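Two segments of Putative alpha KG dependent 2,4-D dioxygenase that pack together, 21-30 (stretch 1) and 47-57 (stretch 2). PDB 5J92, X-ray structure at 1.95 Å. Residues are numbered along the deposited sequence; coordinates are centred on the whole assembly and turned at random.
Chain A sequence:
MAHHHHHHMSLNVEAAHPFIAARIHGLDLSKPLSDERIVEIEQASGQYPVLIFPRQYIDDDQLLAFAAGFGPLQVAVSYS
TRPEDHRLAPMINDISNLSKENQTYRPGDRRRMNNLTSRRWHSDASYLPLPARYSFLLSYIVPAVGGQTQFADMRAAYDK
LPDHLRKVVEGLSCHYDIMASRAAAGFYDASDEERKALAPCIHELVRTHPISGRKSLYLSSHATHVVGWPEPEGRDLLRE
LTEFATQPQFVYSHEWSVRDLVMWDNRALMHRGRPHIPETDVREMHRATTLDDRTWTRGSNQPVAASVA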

# COMPACT_ATOMS: atom_id res chain seq x y z
N ALA A 21 15.97 -12.64 -9.77
CA ALA A 21 15.69 -14.07 -9.80
C ALA A 21 16.41 -14.74 -10.96
O ALA A 21 16.58 -14.15 -12.03
N ALA A 22 16.82 -15.98 -10.73
CA ALA A 22 17.44 -16.79 -11.77
C ALA A 22 17.12 -18.25 -11.54
O ALA A 22 17.02 -18.71 -10.40
N ARG A 23 17.01 -18.98 -12.65
CA ARG A 23 16.92 -20.43 -12.61
C ARG A 23 18.31 -21.05 -12.62
O ARG A 23 19.25 -20.52 -13.24
N ILE A 24 18.45 -22.17 -11.93
CA ILE A 24 19.68 -22.93 -11.91
C ILE A 24 19.33 -24.31 -12.41
O ILE A 24 18.59 -25.05 -11.76
N HIS A 25 19.81 -24.63 -13.60
CA HIS A 25 19.49 -25.88 -14.27
C HIS A 25 20.55 -26.90 -13.95
O HIS A 25 21.63 -26.58 -13.46
N GLY A 26 20.24 -28.16 -14.25
CA GLY A 26 21.24 -29.20 -14.27
C GLY A 26 21.60 -29.78 -12.92
O GLY A 26 22.60 -30.50 -12.83
N LEU A 27 20.83 -29.48 -11.88
CA LEU A 27 21.04 -30.02 -10.54
C LEU A 27 19.99 -31.07 -10.22
O LEU A 27 18.82 -30.92 -10.57
N ASP A 28 20.43 -32.16 -9.58
CA ASP A 28 19.55 -33.18 -9.03
C ASP A 28 19.63 -33.07 -7.51
O ASP A 28 20.52 -33.66 -6.89
N LEU A 29 18.68 -32.36 -6.91
CA LEU A 29 18.74 -32.13 -5.47
C LEU A 29 18.24 -33.32 -4.66
O LEU A 29 18.14 -33.22 -3.43
N SER A 30 17.94 -34.45 -5.30
CA SER A 30 17.67 -35.64 -4.51
C SER A 30 18.94 -36.23 -3.91
O SER A 30 18.84 -37.07 -3.01
N GLN A 47 24.10 -12.46 -6.20
CA GLN A 47 23.61 -11.73 -7.35
C GLN A 47 22.09 -11.77 -7.46
O GLN A 47 21.44 -10.73 -7.46
N TYR A 48 21.51 -12.98 -7.55
CA TYR A 48 20.06 -13.17 -7.64
C TYR A 48 19.53 -13.72 -6.31
O TYR A 48 19.58 -14.94 -6.10
N PRO A 49 18.95 -12.91 -5.44
CA PRO A 49 18.48 -13.43 -4.13
C PRO A 49 17.31 -14.42 -4.23
O PRO A 49 16.97 -15.05 -3.21
N VAL A 50 16.69 -14.58 -5.41
CA VAL A 50 15.69 -15.61 -5.66
C VAL A 50 16.29 -16.60 -6.65
O VAL A 50 16.66 -16.22 -7.77
N LEU A 51 16.42 -17.86 -6.23
CA LEU A 51 16.93 -18.93 -7.08
C LEU A 51 15.85 -19.99 -7.25
O LEU A 51 15.22 -20.43 -6.27
N ILE A 52 15.65 -20.41 -8.50
CA ILE A 52 14.60 -21.34 -8.89
C ILE A 52 15.28 -22.59 -9.43
O ILE A 52 16.03 -22.51 -10.42
N PHE A 53 15.01 -23.73 -8.81
CA PHE A 53 15.52 -25.00 -9.31
C PHE A 53 14.35 -25.78 -9.92
O PHE A 53 13.51 -26.31 -9.18
N PRO A 54 14.24 -25.83 -11.24
CA PRO A 54 13.06 -26.47 -11.85
C PRO A 54 13.05 -27.98 -11.64
O PRO A 54 14.09 -28.62 -11.51
N ARG A 55 11.83 -28.53 -11.61
CA ARG A 55 11.60 -29.97 -11.76
C ARG A 55 12.39 -30.80 -10.74
O ARG A 55 13.14 -31.72 -11.08
N GLN A 56 12.20 -30.46 -9.47
CA GLN A 56 12.86 -31.16 -8.37
C GLN A 56 11.83 -32.07 -7.71
O GLN A 56 11.08 -31.65 -6.82
N TYR A 57 11.80 -33.33 -8.13
CA TYR A 57 10.88 -34.32 -7.57
C TYR A 57 11.52 -34.98 -6.35
O TYR A 57 11.93 -36.15 -6.37

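The strand beginning at Ala-21 pairs in parallel with strand 50-53, and their bridges sort the side chains by sheet face. Ala-21 shares one face with Val-50, CB to CB 3.8 Å, and its CB lies 4.3 Å from Ile-52 CD1. Ala-22 projects from the other face, where its CB sits 3.5 Å from the centroid of the Tyr-48 ring and 15° off the normal, a CH-pi contact over the face; Tyr-48 is in the m rotamer. The backbone of Ala-22 anchors the register: its N donates to Val-50 O (3.0 Å, 151°), and its O accepts from Ile-52 N (2.9 Å, 156°).

Arg-23 returns to the face of Val-50 and Ile-52. Its chain, m, t, t through chi3, lays CG 3.8 Å from Ile-52 CB and CD 3.9 Å from Pro-54 CG, which also lies at the guanidinium edge, near its plane. Ile-24 (m, t) continues the ladder, N to Ile-52 O at 2.9 Å and 160°, while its CD1 meets Leu-51 CD2 at 3.7 Å and its CB meets Phe-53 CE2 at 3.8 Å.

The CA-CB bond of His-25 points away, yet its chi1 of -57° brings the ring back to 4.0 Å, ND1 to Pro-54 CG. Water 1 links His-25 ND1 (2.7 Å) to Arg-55 NH1 (3.0 Å), accepting from the latter.

Beyond Gly-26, which makes no contact with stretch 2, Leu-27 (m, t) places CD1 3.8 Å from Phe-53 CE2, and its O accepts from NE2 of Gln-56 (m, m) at 2.9 Å and 165°. Water 2 donates to both Asp-28 OD1 (2.9 Å) and Gln-56 OE1 (2.8 Å). Leu-29 (m, t) sets CD1 over a face of the Phe-53 ring, 4.0 Å from CG, and its N donates to Gln-56 OE1 (3.0 Å, 157°), so the Gln-56 amide spans the loop. Ser-30 OG donates to Asp-28 OD1 at 2.7 Å.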

# COMPACT_ATOMS: atom_id res chain seq x y z
CB ALA A 21 14.18 -14.34 -9.91
CB ALA A 22 18.96 -16.61 -11.79
CB ARG A 23 16.11 -20.96 -13.80
CG ARG A 23 14.60 -20.73 -13.65
CD ARG A 23 13.78 -21.33 -14.81
NE ARG A 23 12.35 -21.28 -14.50
CZ ARG A 23 11.59 -20.19 -14.62
NH1 ARG A 23 12.12 -19.05 -15.06
NH2 ARG A 23 10.30 -20.25 -14.30
CB ILE A 24 20.30 -22.98 -10.51
CG1 ILE A 24 20.78 -21.58 -10.13
CG2 ILE A 24 21.46 -23.95 -10.50
CD1 ILE A 24 21.23 -21.47 -8.72
CB HIS A 25 19.41 -25.68 -15.79
CG HIS A 25 18.43 -24.64 -16.21
ND1 HIS A 25 17.07 -24.86 -16.21
CD2 HIS A 25 18.61 -23.38 -16.68
CE1 HIS A 25 16.45 -23.77 -16.64
NE2 HIS A 25 17.36 -22.86 -16.93
CB LEU A 27 20.98 -28.90 -9.50
CG LEU A 27 22.10 -27.86 -9.58
CD1 LEU A 27 22.07 -26.98 -8.34
CD2 LEU A 27 23.46 -28.50 -9.76
CB ASP A 28 19.95 -34.57 -9.53
CG ASP A 28 19.12 -35.68 -8.89
OD1 ASP A 28 18.11 -35.39 -8.19
OD2 ASP A 28 19.47 -36.86 -9.12
CB LEU A 29 17.97 -30.87 -5.11
CG LEU A 29 18.49 -29.63 -5.84
CD1 LEU A 29 17.73 -28.39 -5.38
CD2 LEU A 29 20.00 -29.45 -5.65
CB SER A 30 16.95 -36.71 -5.35
OG SER A 30 17.80 -37.29 -6.32
CB GLN A 47 24.26 -12.28 -8.63
CG GLN A 47 23.72 -11.64 -9.91
CD GLN A 47 24.48 -12.08 -11.17
OE1 GLN A 47 25.31 -12.98 -11.13
NE2 GLN A 47 24.18 -11.43 -12.28
CB TYR A 48 19.69 -14.14 -8.76
CG TYR A 48 20.25 -13.83 -10.13
CD1 TYR A 48 19.54 -13.00 -11.02
CD2 TYR A 48 21.45 -14.39 -10.55
CE1 TYR A 48 20.04 -12.73 -12.30
CE2 TYR A 48 21.95 -14.14 -11.83
CZ TYR A 48 21.25 -13.31 -12.69
OH TYR A 48 21.74 -13.06 -13.95
CB PRO A 49 18.07 -12.16 -3.37
CG PRO A 49 17.85 -11.13 -4.41
CD PRO A 49 18.80 -11.45 -5.54
CB VAL A 50 14.37 -15.04 -6.22
CG1 VAL A 50 13.35 -16.19 -6.48
CG2 VAL A 50 13.77 -13.98 -5.30
CB LEU A 51 18.20 -19.55 -6.48
CG LEU A 51 19.43 -18.64 -6.36
CD1 LEU A 51 20.58 -19.37 -5.66
CD2 LEU A 51 19.88 -18.18 -7.73
CB ILE A 52 13.69 -20.73 -9.97
CG1 ILE A 52 13.08 -19.43 -9.48
CG2 ILE A 52 12.65 -21.74 -10.42
CD1 ILE A 52 13.00 -18.38 -10.57
CB PHE A 53 16.18 -25.80 -8.18
CG PHE A 53 17.25 -25.03 -7.44
CD1 PHE A 53 16.91 -24.21 -6.36
CD2 PHE A 53 18.58 -25.14 -7.80
CE1 PHE A 53 17.88 -23.50 -5.68
CE2 PHE A 53 19.56 -24.43 -7.11
CZ PHE A 53 19.22 -23.62 -6.05
CB PRO A 54 13.21 -26.14 -13.35
CG PRO A 54 14.15 -24.95 -13.41
CD PRO A 54 15.10 -25.17 -12.24
CB ARG A 55 11.90 -30.41 -13.21
CG ARG A 55 10.99 -29.73 -14.23
CD ARG A 55 11.45 -29.89 -15.69
NE ARG A 55 12.49 -28.93 -16.07
CZ ARG A 55 12.27 -27.69 -16.52
NH1 ARG A 55 13.30 -26.90 -16.84
NH2 ARG A 55 11.03 -27.24 -16.66
CB GLN A 56 13.46 -30.17 -7.37
CG GLN A 56 14.60 -29.33 -7.92
CD GLN A 56 15.75 -30.17 -8.42
OE1 GLN A 56 16.12 -31.16 -7.80
NE2 GLN A 56 16.30 -29.78 -9.56
CB TYR A 57 10.48 -35.34 -8.64
CG TYR A 57 9.49 -34.80 -9.64
CD1 TYR A 57 9.92 -34.03 -10.73
CD2 TYR A 57 8.13 -35.04 -9.51
CE1 TYR A 57 9.02 -33.52 -11.65
CE2 TYR A 57 7.22 -34.54 -10.43
CZ TYR A 57 7.67 -33.78 -11.49
OH TYR A 57 6.77 -33.27 -12.41
O HOH W 1 15.97 -27.28 -15.59
O HOH W 2 15.97 -33.63 -9.11